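Local coordinates for protein putative alpha-L-fucosidase (Bacteroides thetaiotaomicron VPI-5482, PDB 3GZA) that probably hydrolyses alpha-L-fucosidic linkages as a glycoside hydrolase of family 29, in which a TIM-barrel domain is followed by a beta-sandwich domain, at residues A[234-239]-A[257-262]; A[291-296]-A[330-335]; A[419-424]-A[435-440]. All blocks are in the same frame, centred on the assembly; numbering follows the deposited sequence. Where two conformers were deposited one is given.

Contact 1: A[234-239]-A[257-262]; sequences TFPVPC and HGDKNG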
ATOM      1  N   THR A 234      29.055  18.493  23.834  1.00 23.22           N
ATOM      2  CA  THR A 234      28.058  18.966  24.759  1.00 23.65           C
ATOM      3  C   THR A 234      27.085  19.936  24.087  1.00 23.51           C
ATOM      4  O   THR A 234      27.414  20.592  23.082  1.00 23.01           O
ATOM      5  CB  THR A 234      28.712  19.501  25.994  1.00 23.12           C
ATOM      6  OG1 THR A 234      29.770  20.417  25.662  1.00 22.57           O
ATOM      7  CG2 THR A 234      29.268  18.343  26.825  1.00 23.33           C
ATOM      8  N   PHE A 235      25.871  19.997  24.657  1.00 23.17           N
ATOM      9  CA  PHE A 235      24.755  20.645  23.994  1.00 23.52           C
ATOM     10  C   PHE A 235      23.779  21.152  25.051  1.00 24.00           C
ATOM     11  O   PHE A 235      23.675  20.556  26.111  1.00 22.11           O
ATOM     12  CB  PHE A 235      24.151  19.602  22.997  1.00 24.00           C
ATOM     13  CG  PHE A 235      23.589  20.211  21.745  1.00 25.03           C
ATOM     14  CD1 PHE A 235      24.458  20.789  20.814  1.00 25.62           C
ATOM     15  CD2 PHE A 235      22.210  20.262  21.502  1.00 25.12           C
ATOM     16  CE1 PHE A 235      23.960  21.354  19.688  1.00 28.22           C
ATOM     17  CE2 PHE A 235      21.718  20.846  20.349  1.00 27.50           C
ATOM     18  CZ  PHE A 235      22.584  21.404  19.459  1.00 28.05           C
ATOM     19  N   PRO A 236      23.088  22.260  24.774  1.00 23.51           N
ATOM     20  CA  PRO A 236      22.216  22.843  25.785  1.00 23.13           C
ATOM     21  C   PRO A 236      20.929  22.084  26.106  1.00 22.93           C
ATOM     22  O   PRO A 236      20.353  22.284  27.194  1.00 23.81           O
ATOM     23  CB  PRO A 236      21.911  24.229  25.214  1.00 24.39           C
ATOM     24  CG  PRO A 236      22.070  24.089  23.774  1.00 25.21           C
ATOM     25  CD  PRO A 236      23.169  23.106  23.561  1.00 23.64           C
ATOM     26  N   VAL A 237      20.535  21.195  25.208  1.00 22.86           N
ATOM     27  CA  VAL A 237      19.328  20.393  25.332  1.00 23.96           C
ATOM     28  C   VAL A 237      19.643  19.023  24.848  1.00 24.28           C
ATOM     29  O   VAL A 237      20.589  18.829  24.083  1.00 23.71           O
ATOM     30  CB  VAL A 237      18.131  21.000  24.548  1.00 23.95           C
ATOM     31  CG1 VAL A 237      17.624  22.270  25.255  1.00 26.59           C
ATOM     32  CG2 VAL A 237      18.505  21.240  23.061  1.00 25.47           C
ATOM     33  N   PRO A 238      18.867  18.014  25.288  1.00 24.81           N
ATOM     34  CA  PRO A 238      19.128  16.623  24.923  1.00 25.23           C
ATOM     35  C   PRO A 238      18.657  16.193  23.548  1.00 26.14           C
ATOM     36  O   PRO A 238      18.487  15.010  23.302  1.00 24.76           O
ATOM     37  CB  PRO A 238      18.444  15.843  26.060  1.00 27.39           C
ATOM     38  CG  PRO A 238      17.356  16.631  26.412  1.00 25.35           C
ATOM     39  CD  PRO A 238      17.780  18.105  26.276  1.00 25.26           C
ATOM     40  N   CYS A 239      18.515  17.149  22.650  1.00 24.62           N
ATOM     41  CA  CYS A 239      18.045  16.896  21.303  1.00 25.88           C
ATOM     42  C   CYS A 239      18.615  17.969  20.394  1.00 26.57           C
ATOM     43  O   CYS A 239      19.292  18.880  20.857  1.00 26.92           O
ATOM     44  CB  CYS A 239      16.540  16.865  21.255  1.00 26.98           C
ATOM     45  SG  CYS A 239      15.813  18.382  21.561  1.00 28.28           S
ATOM     46  N   HIS A 257      29.252  23.792  16.054  1.00 25.96           N
ATOM     47  CA  HIS A 257      30.239  23.943  17.118  1.00 24.95           C
ATOM     48  C   HIS A 257      29.905  23.227  18.428  1.00 24.47           C
ATOM     49  O   HIS A 257      30.798  22.986  19.224  1.00 24.08           O
ATOM     50  CB  HIS A 257      30.422  25.453  17.463  1.00 24.82           C
ATOM     51  CG  HIS A 257      31.117  26.257  16.393  1.00 24.27           C
ATOM     52  ND1 HIS A 257      32.484  26.280  16.252  1.00 25.05           N
ATOM     53  CD2 HIS A 257      30.624  27.064  15.415  1.00 25.78           C
ATOM     54  CE1 HIS A 257      32.807  27.067  15.237  1.00 26.16           C
ATOM     55  NE2 HIS A 257      31.697  27.571  14.720  1.00 25.99           N
ATOM     56  N   GLY A 258      28.626  22.997  18.707  1.00 24.79           N
ATOM     57  CA  GLY A 258      28.208  22.526  20.025  1.00 25.29           C
ATOM     58  C   GLY A 258      28.323  23.648  21.058  1.00 24.43           C
ATOM     59  O   GLY A 258      28.552  24.828  20.730  1.00 23.76           O
ATOM     60  N   ASP A 259      28.167  23.298  22.337  1.00 24.05           N
ATOM     61  CA  ASP A 259      28.180  24.249  23.405  1.00 24.04           C
ATOM     62  C   ASP A 259      28.997  23.640  24.522  1.00 24.08           C
ATOM     63  O   ASP A 259      28.570  22.711  25.203  1.00 23.46           O
ATOM     64  CB  ASP A 259      26.738  24.532  23.848  1.00 23.30           C
ATOM     65  CG  ASP A 259      26.627  25.483  25.009  1.00 24.66           C
ATOM     66  OD1 ASP A 259      27.638  25.986  25.559  1.00 23.88           O
ATOM     67  OD2 ASP A 259      25.446  25.719  25.392  1.00 28.32           O
ATOM     68  N   LYS A 260      30.183  24.182  24.708  1.00 23.53           N
ATOM     69  CA  LYS A 260      31.102  23.699  25.726  1.00 24.16           C
ATOM     70  C   LYS A 260      30.513  23.676  27.134  1.00 23.41           C
ATOM     71  O   LYS A 260      30.986  22.914  27.975  1.00 24.72           O
ATOM     72  CB  LYS A 260      32.401  24.515  25.701  1.00 24.39           C
ATOM     73  CG  LYS A 260      32.294  25.929  26.102  1.00 26.49           C
ATOM     74  CD  LYS A 260      33.623  26.638  25.863  1.00 29.57           C
ATOM     75  CE  LYS A 260      33.527  28.061  26.297  1.00 32.44           C
ATOM     76  NZ  LYS A 260      34.856  28.776  26.217  1.00 34.95           N
ATOM     77  N   ASN A 261      29.510  24.530  27.399  1.00 22.85           N
ATOM     78  CA  ASN A 261      28.845  24.602  28.704  1.00 23.37           C
ATOM     79  C   ASN A 261      27.532  23.810  28.780  1.00 23.12           C
ATOM     80  O   ASN A 261      26.888  23.789  29.857  1.00 23.53           O
ATOM     81  CB  ASN A 261      28.573  26.058  29.014  1.00 23.29           C
ATOM     82  CG  ASN A 261      29.815  26.861  29.108  1.00 25.33           C
ATOM     83  OD1 ASN A 261      30.793  26.451  29.742  1.00 26.40           O
ATOM     84  ND2 ASN A 261      29.796  28.025  28.487  1.00 29.85           N
ATOM     85  N   GLY A 262      27.171  23.122  27.692  1.00 23.20           N
ATOM     86  CA  GLY A 262      25.939  22.354  27.625  1.00 22.78           C
ATOM     87  C   GLY A 262      25.986  21.196  28.601  1.00 23.19           C
ATOM     88  O   GLY A 262      27.037  20.626  28.806  1.00 23.80           O
TER
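Thr234 turns its hydroxyl onto the backbone of Asp259, OG1 donating to Asp259 O over 2.6 Å. Its chi1 of 49° tucks OG1 into the gap flanked by its own N and C. A second bond runs the other way: Asp259 N gives its hydrogen to Thr234 O at 2.9 Å, nearly straight with an N-H...O angle of 168°. One residue is thus gripped through both its side chain and its carbonyl. Asp259 O has a further donor, Gly262 N at 2.9 Å, which closes a type I turn; this N-H and Thr234 OG1 approach the carbonyl from opposite faces of its plane. The Asp259 side chain, with CG anti to its own N, crosses the Pro236 ring obliquely, OD2 coming 3.8 Å from Pro236 CB. Its other oxygen, OD1, accepts from Asn261 N at 3.0 Å from above the carboxylate plane, forming an Asx turn inside the beta turn. The two glycines allow the close approach: Gly262 CA lies 3.3 Å from Phe235 O, and a CB there would run into the carbon of that carbonyl. Gly258 has positive phi and places its CA at the edge of the Phe235 ring, whose side chain also packs on Leu254 and Leu255 of helix 251-257. The arrangement is a helix-to-strand connection that contains a type I turn with an Asx turn at its start, lying beside short strand 234-235 in the TIM-barrel domain of this putative fucosidase, where that strand pairs antiparallel with strand 264-273, unlike the parallel strands of the barrel.

Contact 2: A[291-296]-A[330-335]; sequences NNIYPL and AQRLKE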
ATOM      1  N   ASN A 291      31.610   9.965 -12.742  1.00 25.78           N
ATOM      2  CA  ASN A 291      32.757  10.816 -12.600  1.00 26.66           C
ATOM      3  C   ASN A 291      32.558  11.938 -11.578  1.00 24.54           C
ATOM      4  O   ASN A 291      33.419  12.793 -11.508  1.00 24.68           O
ATOM      5  CB  ASN A 291      33.182  11.312 -13.961  1.00 27.54           C
ATOM      6  CG  ASN A 291      33.832  10.162 -14.804  1.00 31.16           C
ATOM      7  OD1 ASN A 291      34.639   9.378 -14.279  1.00 40.03           O
ATOM      8  ND2 ASN A 291      33.443  10.039 -16.055  1.00 38.66           N
ATOM      9  N   ASN A 292      31.461  11.879 -10.806  1.00 24.02           N
ATOM     10  CA  ASN A 292      31.123  12.911  -9.852  1.00 24.35           C
ATOM     11  C   ASN A 292      31.416  12.500  -8.434  1.00 24.27           C
ATOM     12  O   ASN A 292      31.042  13.158  -7.507  1.00 25.00           O
ATOM     13  CB  ASN A 292      29.694  13.353 -10.071  1.00 23.94           C
ATOM     14  CG  ASN A 292      29.525  13.954 -11.460  1.00 23.69           C
ATOM     15  OD1 ASN A 292      30.429  14.596 -11.983  1.00 24.20           O
ATOM     16  ND2 ASN A 292      28.359  13.761 -12.067  1.00 26.78           N
ATOM     17  N   ILE A 293      32.145  11.394  -8.299  1.00 25.40           N
ATOM     18  CA  ILE A 293      32.672  11.004  -6.992  1.00 23.89           C
ATOM     19  C   ILE A 293      33.761  11.995  -6.559  1.00 22.97           C
ATOM     20  O   ILE A 293      34.492  12.515  -7.384  1.00 23.52           O
ATOM     21  CB  ILE A 293      33.277   9.566  -6.983  1.00 25.19           C
ATOM     22  CG1 ILE A 293      34.320   9.387  -8.053  1.00 26.69           C
ATOM     23  CG2 ILE A 293      32.136   8.539  -7.136  1.00 25.36           C
ATOM     24  CD1 ILE A 293      35.020   7.989  -8.057  1.00 27.57           C
ATOM     25  N   TYR A 294      33.806  12.339  -5.269  1.00 22.93           N
ATOM     26  CA  TYR A 294      34.832  13.252  -4.808  1.00 23.65           C
ATOM     27  C   TYR A 294      36.235  12.718  -5.010  1.00 23.42           C
ATOM     28  O   TYR A 294      36.478  11.540  -4.767  1.00 24.97           O
ATOM     29  CB  TYR A 294      34.668  13.554  -3.304  1.00 22.92           C
ATOM     30  CG  TYR A 294      33.690  14.684  -2.949  1.00 23.08           C
ATOM     31  CD1 TYR A 294      33.891  15.938  -3.440  1.00 23.29           C
ATOM     32  CD2 TYR A 294      32.613  14.456  -2.144  1.00 24.54           C
ATOM     33  CE1 TYR A 294      33.032  16.975  -3.144  1.00 24.18           C
ATOM     34  CE2 TYR A 294      31.755  15.469  -1.808  1.00 25.24           C
ATOM     35  CZ  TYR A 294      31.966  16.730  -2.303  1.00 23.58           C
ATOM     36  OH  TYR A 294      31.125  17.815  -1.960  1.00 23.76           O
ATOM     37  N   PRO A 295      37.157  13.562  -5.481  1.00 22.58           N
ATOM     38  CA  PRO A 295      38.559  13.178  -5.490  1.00 23.02           C
ATOM     39  C   PRO A 295      39.085  12.805  -4.114  1.00 23.54           C
ATOM     40  O   PRO A 295      38.587  13.294  -3.071  1.00 23.95           O
ATOM     41  CB  PRO A 295      39.261  14.452  -5.987  1.00 24.76           C
ATOM     42  CG  PRO A 295      38.264  15.117  -6.753  1.00 25.41           C
ATOM     43  CD  PRO A 295      36.967  14.861  -6.174  1.00 23.32           C
ATOM     44  N   LEU A 296      40.111  11.964  -4.100  1.00 24.06           N
ATOM     45  CA  LEU A 296      40.739  11.562  -2.849  1.00 25.14           C
ATOM     46  C   LEU A 296      41.224  12.754  -2.031  1.00 24.87           C
ATOM     47  O   LEU A 296      41.050  12.761  -0.812  1.00 25.70           O
ATOM     48  CB  LEU A 296      41.924  10.617  -3.159  1.00 24.68           C
ATOM     49  CG  LEU A 296      42.748  10.160  -1.935  1.00 27.33           C
ATOM     50  CD1 LEU A 296      41.908   9.362  -1.003  1.00 27.51           C
ATOM     51  CD2 LEU A 296      44.015   9.408  -2.347  1.00 26.59           C
ATOM     52  N   ALA A 330      33.815   2.239  -5.378  1.00 24.12           N
ATOM     53  CA  ALA A 330      34.534   1.275  -4.522  1.00 25.52           C
ATOM     54  C   ALA A 330      36.038   1.516  -4.532  1.00 25.09           C
ATOM     55  O   ALA A 330      36.717   1.437  -3.491  1.00 25.36           O
ATOM     56  CB  ALA A 330      34.225  -0.162  -4.991  1.00 25.84           C
ATOM     57  N   GLN A 331      36.577   1.821  -5.700  1.00 24.40           N
ATOM     58  CA  GLN A 331      38.012   2.069  -5.796  1.00 25.14           C
ATOM     59  C   GLN A 331      38.357   3.330  -5.011  1.00 24.29           C
ATOM     60  O   GLN A 331      39.345   3.355  -4.326  1.00 24.51           O
ATOM     61  CB  GLN A 331      38.453   2.152  -7.243  1.00 26.13           C
ATOM     62  CG  GLN A 331      39.876   2.575  -7.481  1.00 25.92           C
ATOM     63  CD  GLN A 331      40.906   1.653  -6.826  1.00 27.95           C
ATOM     64  OE1 GLN A 331      40.679   0.446  -6.643  1.00 30.55           O
ATOM     65  NE2 GLN A 331      42.055   2.223  -6.490  1.00 29.45           N
ATOM     66  N   ARG A 332      37.567   4.387  -5.161  1.00 23.62           N
ATOM     67  CA  ARG A 332      37.831   5.652  -4.447  1.00 24.07           C
ATOM     68  C   ARG A 332      37.776   5.472  -2.935  1.00 24.39           C
ATOM     69  O   ARG A 332      38.541   6.084  -2.193  1.00 24.24           O
ATOM     70  CB  ARG A 332      36.826   6.734  -4.855  1.00 24.33           C
ATOM     71  CG  ARG A 332      37.037   8.094  -4.229  1.00 25.85           C
ATOM     72  CD  ARG A 332      38.463   8.681  -4.493  1.00 25.84           C
ATOM     73  NE  ARG A 332      39.014   8.458  -5.843  1.00 24.71           N
ATOM     74  CZ  ARG A 332      38.666   9.138  -6.933  1.00 24.99           C
ATOM     75  NH1 ARG A 332      37.723  10.067  -6.890  1.00 24.55           N
ATOM     76  NH2 ARG A 332      39.193   8.833  -8.092  1.00 24.37           N
ATOM     77  N   LEU A 333      36.804   4.697  -2.484  1.00 24.61           N
ATOM     78  CA  LEU A 333      36.678   4.342  -1.088  1.00 24.51           C
ATOM     79  C   LEU A 333      37.926   3.627  -0.586  1.00 24.34           C
ATOM     80  O   LEU A 333      38.421   3.950   0.498  1.00 24.27           O
ATOM     81  CB  LEU A 333      35.425   3.499  -0.863  1.00 25.25           C
ATOM     82  CG  LEU A 333      34.107   4.260  -0.989  1.00 24.73           C
ATOM     83  CD1 LEU A 333      32.899   3.306  -1.121  1.00 26.17           C
ATOM     84  CD2 LEU A 333      33.856   5.283   0.161  1.00 27.02           C
ATOM     85  N   LYS A 334      38.423   2.671  -1.357  1.00 25.15           N
ATOM     86  CA  LYS A 334      39.638   1.958  -0.972  1.00 25.09           C
ATOM     87  C   LYS A 334      40.795   2.941  -0.884  1.00 25.18           C
ATOM     88  O   LYS A 334      41.613   2.908   0.058  1.00 24.72           O
ATOM     89  CB  LYS A 334      39.937   0.850  -1.968  1.00 24.93           C
ATOM     90  CG  LYS A 334      41.256   0.137  -1.670  1.00 25.45           C
ATOM     91  CD  LYS A 334      41.557  -0.802  -2.802  1.00 27.27           C
ATOM     92  CE  LYS A 334      42.789  -1.639  -2.555  1.00 30.93           C
ATOM     93  NZ  LYS A 334      44.022  -0.833  -2.625  1.00 31.17           N
ATOM     94  N   GLU A 335      40.901   3.820  -1.882  1.00 24.77           N
ATOM     95  CA  GLU A 335      41.956   4.821  -1.875  1.00 24.10           C
ATOM     96  C   GLU A 335      41.900   5.696  -0.591  1.00 23.96           C
ATOM     97  O   GLU A 335      42.949   6.055  -0.039  1.00 22.94           O
ATOM     98  CB  GLU A 335      41.881   5.703  -3.118  1.00 25.24           C
ATOM     99  CG  GLU A 335      42.210   4.995  -4.431  1.00 24.65           C
ATOM    100  CD  GLU A 335      41.871   5.775  -5.660  1.00 26.08           C
ATOM    101  OE1 GLU A 335      41.360   6.908  -5.544  1.00 25.48           O
ATOM    102  OE2 GLU A 335      42.117   5.219  -6.776  1.00 26.21           O
TER
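Arg332 reaches Tyr294 O by way of a folded side chain: CG stands anti to the backbone N, and the chain then bends at chi2 (56°) and chi3 (40°). The contact joins helix 327-344 to the loop leading into helix 296-304, two helices of the TIM-barrel region, with Pro295 as N-cap residue of the latter. Arg332 NH1 donates to Tyr294 O at 2.9 Å; the oxygen lies close to the guanidinium plane, whereas the donor sits above the plane of the carbonyl. On the same helix Arg332 NE forms a salt bridge with Glu335 OE1 at 2.8 Å, meeting the carboxylate on its syn side but tilted out of its plane. With these two partners both near its plane, the guanidinium has its rotation fixed, and the neighbouring negative charge probably offsets its own. Ile293 covers one face of the group, CD1 coming 3.6 Å from NH1 and offset toward the rim. The other carboxylate oxygen, Glu335 OE2, accepts from Gln331 NE2 at 3.0 Å. An alanine in place of Arg332 would probably leave Tyr294 O and Glu335 OE1 without their NH1 and NE donors and open a gap where the guanidinium lay against Ile293 CD1. Arg332 CD also packs against the first residue of helix 296-304, 3.7 Å from Leu296 N. About one helical turn on, Leu296 CD1 meets the backbone oxygen of Glu335 at 3.6 Å.

Contact 3: A[419-424]-A[435-440]; sequences TALRLT and INFSAY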
ATOM      1  N   THR A 419      63.191  18.036  17.505  1.00 27.03           N
ATOM      2  CA  THR A 419      63.660  16.922  18.323  1.00 27.52           C
ATOM      3  C   THR A 419      62.577  16.482  19.321  1.00 27.31           C
ATOM      4  O   THR A 419      62.680  15.427  19.934  1.00 27.28           O
ATOM      5  CB  THR A 419      64.941  17.268  19.052  1.00 27.64           C
ATOM      6  OG1 THR A 419      64.759  18.453  19.833  1.00 28.27           O
ATOM      7  CG2 THR A 419      66.082  17.502  18.041  1.00 27.94           C
ATOM      8  N   ALA A 420      61.521  17.281  19.472  1.00 27.08           N
ATOM      9  CA  ALA A 420      60.491  16.963  20.414  1.00 27.13           C
ATOM     10  C   ALA A 420      59.294  17.847  20.169  1.00 27.39           C
ATOM     11  O   ALA A 420      59.418  18.892  19.552  1.00 27.27           O
ATOM     12  CB  ALA A 420      61.029  17.153  21.840  1.00 27.07           C
ATOM     13  N   LEU A 421      58.123  17.374  20.578  1.00 27.99           N
ATOM     14  CA  LEU A 421      56.894  18.172  20.559  1.00 28.72           C
ATOM     15  C   LEU A 421      56.384  18.253  21.977  1.00 29.28           C
ATOM     16  O   LEU A 421      56.634  17.358  22.791  1.00 30.26           O
ATOM     17  CB  LEU A 421      55.800  17.547  19.707  1.00 29.61           C
ATOM     18  CG  LEU A 421      55.981  17.524  18.199  1.00 30.50           C
ATOM     19  CD1 LEU A 421      54.678  17.062  17.597  1.00 32.98           C
ATOM     20  CD2 LEU A 421      56.368  18.880  17.647  1.00 32.72           C
ATOM     21  N   ARG A 422      55.644  19.305  22.284  1.00 28.32           N
ATOM     22  CA  ARG A 422      55.102  19.428  23.622  1.00 27.92           C
ATOM     23  C   ARG A 422      53.692  19.955  23.562  1.00 26.87           C
ATOM     24  O   ARG A 422      53.434  20.979  22.942  1.00 27.09           O
ATOM     25  CB  ARG A 422      55.945  20.337  24.503  1.00 27.94           C
ATOM     26  CG  ARG A 422      55.478  20.392  25.968  1.00 30.60           C
ATOM     27  CD  ARG A 422      56.509  21.055  26.825  1.00 32.21           C
ATOM     28  NE  ARG A 422      56.771  22.428  26.399  1.00 34.84           N
ATOM     29  CZ  ARG A 422      57.790  23.171  26.842  1.00 37.61           C
ATOM     30  NH1 ARG A 422      58.679  22.675  27.700  1.00 36.69           N
ATOM     31  NH2 ARG A 422      57.957  24.413  26.403  1.00 38.99           N
ATOM     32  N   LEU A 423      52.801  19.241  24.228  1.00 26.34           N
ATOM     33  CA  LEU A 423      51.393  19.625  24.345  1.00 25.74           C
ATOM     34  C   LEU A 423      51.177  20.219  25.733  1.00 26.14           C
ATOM     35  O   LEU A 423      51.490  19.587  26.732  1.00 25.43           O
ATOM     36  CB  LEU A 423      50.523  18.389  24.193  1.00 25.66           C
ATOM     37  CG  LEU A 423      49.022  18.553  24.483  1.00 26.40           C
ATOM     38  CD1 LEU A 423      48.362  19.476  23.470  1.00 25.48           C
ATOM     39  CD2 LEU A 423      48.407  17.186  24.480  1.00 27.99           C
ATOM     40  N   THR A 424      50.688  21.450  25.780  1.00 26.13           N
ATOM     41  CA  THR A 424      50.358  22.114  27.037  1.00 26.64           C
ATOM     42  C   THR A 424      48.866  22.426  27.020  1.00 25.91           C
ATOM     43  O   THR A 424      48.381  23.056  26.082  1.00 27.25           O
ATOM     44  CB  THR A 424      51.107  23.422  27.200  1.00 26.93           C
ATOM     45  OG1 THR A 424      52.515  23.159  27.121  1.00 27.13           O
ATOM     46  CG2 THR A 424      50.776  24.060  28.530  1.00 28.38           C
ATOM     47  N   ILE A 435      44.677  10.051  25.915  1.00 27.84           N
ATOM     48  CA  ILE A 435      44.981   8.677  25.552  1.00 28.33           C
ATOM     49  C   ILE A 435      45.955   8.620  24.394  1.00 28.77           C
ATOM     50  O   ILE A 435      46.535   7.567  24.139  1.00 29.36           O
ATOM     51  CB  ILE A 435      43.702   7.843  25.274  1.00 28.58           C
ATOM     52  CG1 ILE A 435      42.943   8.368  24.035  1.00 28.70           C
ATOM     53  CG2 ILE A 435      42.811   7.851  26.494  1.00 29.64           C
ATOM     54  CD1 ILE A 435      41.846   7.455  23.567  1.00 28.58           C
ATOM     55  N   ASN A 436      46.173   9.746  23.710  1.00 27.89           N
ATOM     56  CA  ASN A 436      47.057   9.777  22.566  1.00 27.78           C
ATOM     57  C   ASN A 436      47.516  11.198  22.258  1.00 27.28           C
ATOM     58  O   ASN A 436      46.694  12.097  22.094  1.00 26.48           O
ATOM     59  CB  ASN A 436      46.296   9.193  21.363  1.00 28.26           C
ATOM     60  CG  ASN A 436      47.092   9.193  20.071  1.00 28.57           C
ATOM     61  OD1 ASN A 436      48.281   9.422  20.057  1.00 32.60           O
ATOM     62  ND2 ASN A 436      46.409   8.919  18.959  1.00 30.02           N
ATOM     63  N   PHE A 437      48.832  11.368  22.202  1.00 25.94           N
ATOM     64  CA  PHE A 437      49.476  12.585  21.699  1.00 26.25           C
ATOM     65  C   PHE A 437      50.567  12.002  20.793  1.00 26.46           C
ATOM     66  O   PHE A 437      51.507  11.375  21.266  1.00 25.43           O
ATOM     67  CB  PHE A 437      49.993  13.532  22.779  1.00 25.72           C
ATOM     68  CG  PHE A 437      50.832  14.667  22.239  1.00 25.96           C
ATOM     69  CD1 PHE A 437      50.421  15.397  21.127  1.00 23.35           C
ATOM     70  CD2 PHE A 437      52.019  15.025  22.857  1.00 25.87           C
ATOM     71  CE1 PHE A 437      51.183  16.433  20.641  1.00 24.71           C
ATOM     72  CE2 PHE A 437      52.785  16.079  22.374  1.00 26.58           C
ATOM     73  CZ  PHE A 437      52.370  16.771  21.242  1.00 25.28           C
ATOM     74  N   SER A 438      50.388  12.164  19.488  1.00 26.57           N
ATOM     75  CA  SER A 438      51.269  11.546  18.482  0.50 26.59           C
ATOM     76  C   SER A 438      51.725  12.520  17.416  1.00 26.82           C
ATOM     77  O   SER A 438      51.003  13.429  17.071  1.00 26.71           O
ATOM     78  CB  SER A 438      50.544  10.413  17.766  0.50 27.28           C
ATOM     79  OG  SER A 438      50.190   9.361  18.636  0.50 28.02           O
ATOM     80  N   ALA A 439      52.909  12.285  16.874  1.00 26.22           N
ATOM     81  CA  ALA A 439      53.492  13.134  15.825  1.00 26.36           C
ATOM     82  C   ALA A 439      53.663  12.354  14.540  1.00 26.77           C
ATOM     83  O   ALA A 439      53.974  11.154  14.578  1.00 26.48           O
ATOM     84  CB  ALA A 439      54.839  13.689  16.270  1.00 26.59           C
ATOM     85  N   TYR A 440      53.489  13.055  13.418  1.00 26.43           N
ATOM     86  CA  TYR A 440      53.616  12.487  12.088  1.00 27.14           C
ATOM     87  C   TYR A 440      54.323  13.402  11.125  1.00 27.90           C
ATOM     88  O   TYR A 440      54.321  14.610  11.284  1.00 27.17           O
ATOM     89  CB  TYR A 440      52.231  12.215  11.465  1.00 27.22           C
ATOM     90  CG  TYR A 440      51.348  11.377  12.334  1.00 27.20           C
ATOM     91  CD1 TYR A 440      50.601  11.950  13.317  1.00 24.96           C
ATOM     92  CD2 TYR A 440      51.271   9.999  12.162  1.00 26.92           C
ATOM     93  CE1 TYR A 440      49.821  11.167  14.134  1.00 26.51           C
ATOM     94  CE2 TYR A 440      50.500   9.229  12.944  1.00 27.42           C
ATOM     95  CZ  TYR A 440      49.787   9.812  13.950  1.00 28.98           C
ATOM     96  OH  TYR A 440      49.002   9.049  14.778  1.00 32.53           O
TER
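Phe437 presents one ring face to Leu423, whose CB lies above the ring centre, 3.8 Å from the centroid and 13° off the normal. The small tilt from the normal, together with that distance, makes this a CH-pi contact. A chi1 of 171° sets Phe437 CG anti to the backbone N; Leu423 likewise has CG anti to its N, and the two side chains pass alongside one another, heading opposite ways. Leu423 CD2 follows the ring back toward Phe437 CG, at 4.2 Å. Phe437 CZ also meets Leu421, two residues before Leu423 and turned to the same side of strand 420-424, lying 3.8 Å from Leu421 CB in an oblique approach. Beyond it the leucine turns CD1 to Ala439 CB at 3.6 Å. Leu421, Leu423, Phe437 and Ala439 therefore form an alternating inward set, and all four are buried. Arg422, between the two leucines, directs its CB away from this interface; its guanidinium pairs with Glu389 and makes a cation-pi contact with Trp396. Leu360 of strand 357-362 touches both Phe437 and Ala439, extending the apolar layer. The axes of strands 420-424 and 436-440 approach to 8.7 Å at 145°, a separation spanned by side chains rather than by backbone pairing. Two antiparallel four-stranded sheets facing each other in this way are characteristic of a beta sandwich, consistent with the jelly-roll-like fold of F5/8 type C domains.

In the fold
Along the chain the three contacts come in series. Contacts 1 and 2 both belong to the alpha-L-fucosidase region but sit on opposite sides of the chain's centre, their centres about 34 Å apart. Strand 264-273 connects them, since the second segment of contact 1 leads into it and the loop of contact 2 follows it. Contact 3 joins the two facing sheets of the C-terminal sandwich, its centre about 29 Å from that of contact 1 and 32 Å from that of contact 2. Helix 327-344, which carries half of contact 2, leads toward this sandwich. With nearest atoms about 15 to 19 Å apart, the three are separate local contacts of a probable two-domain glycosidase.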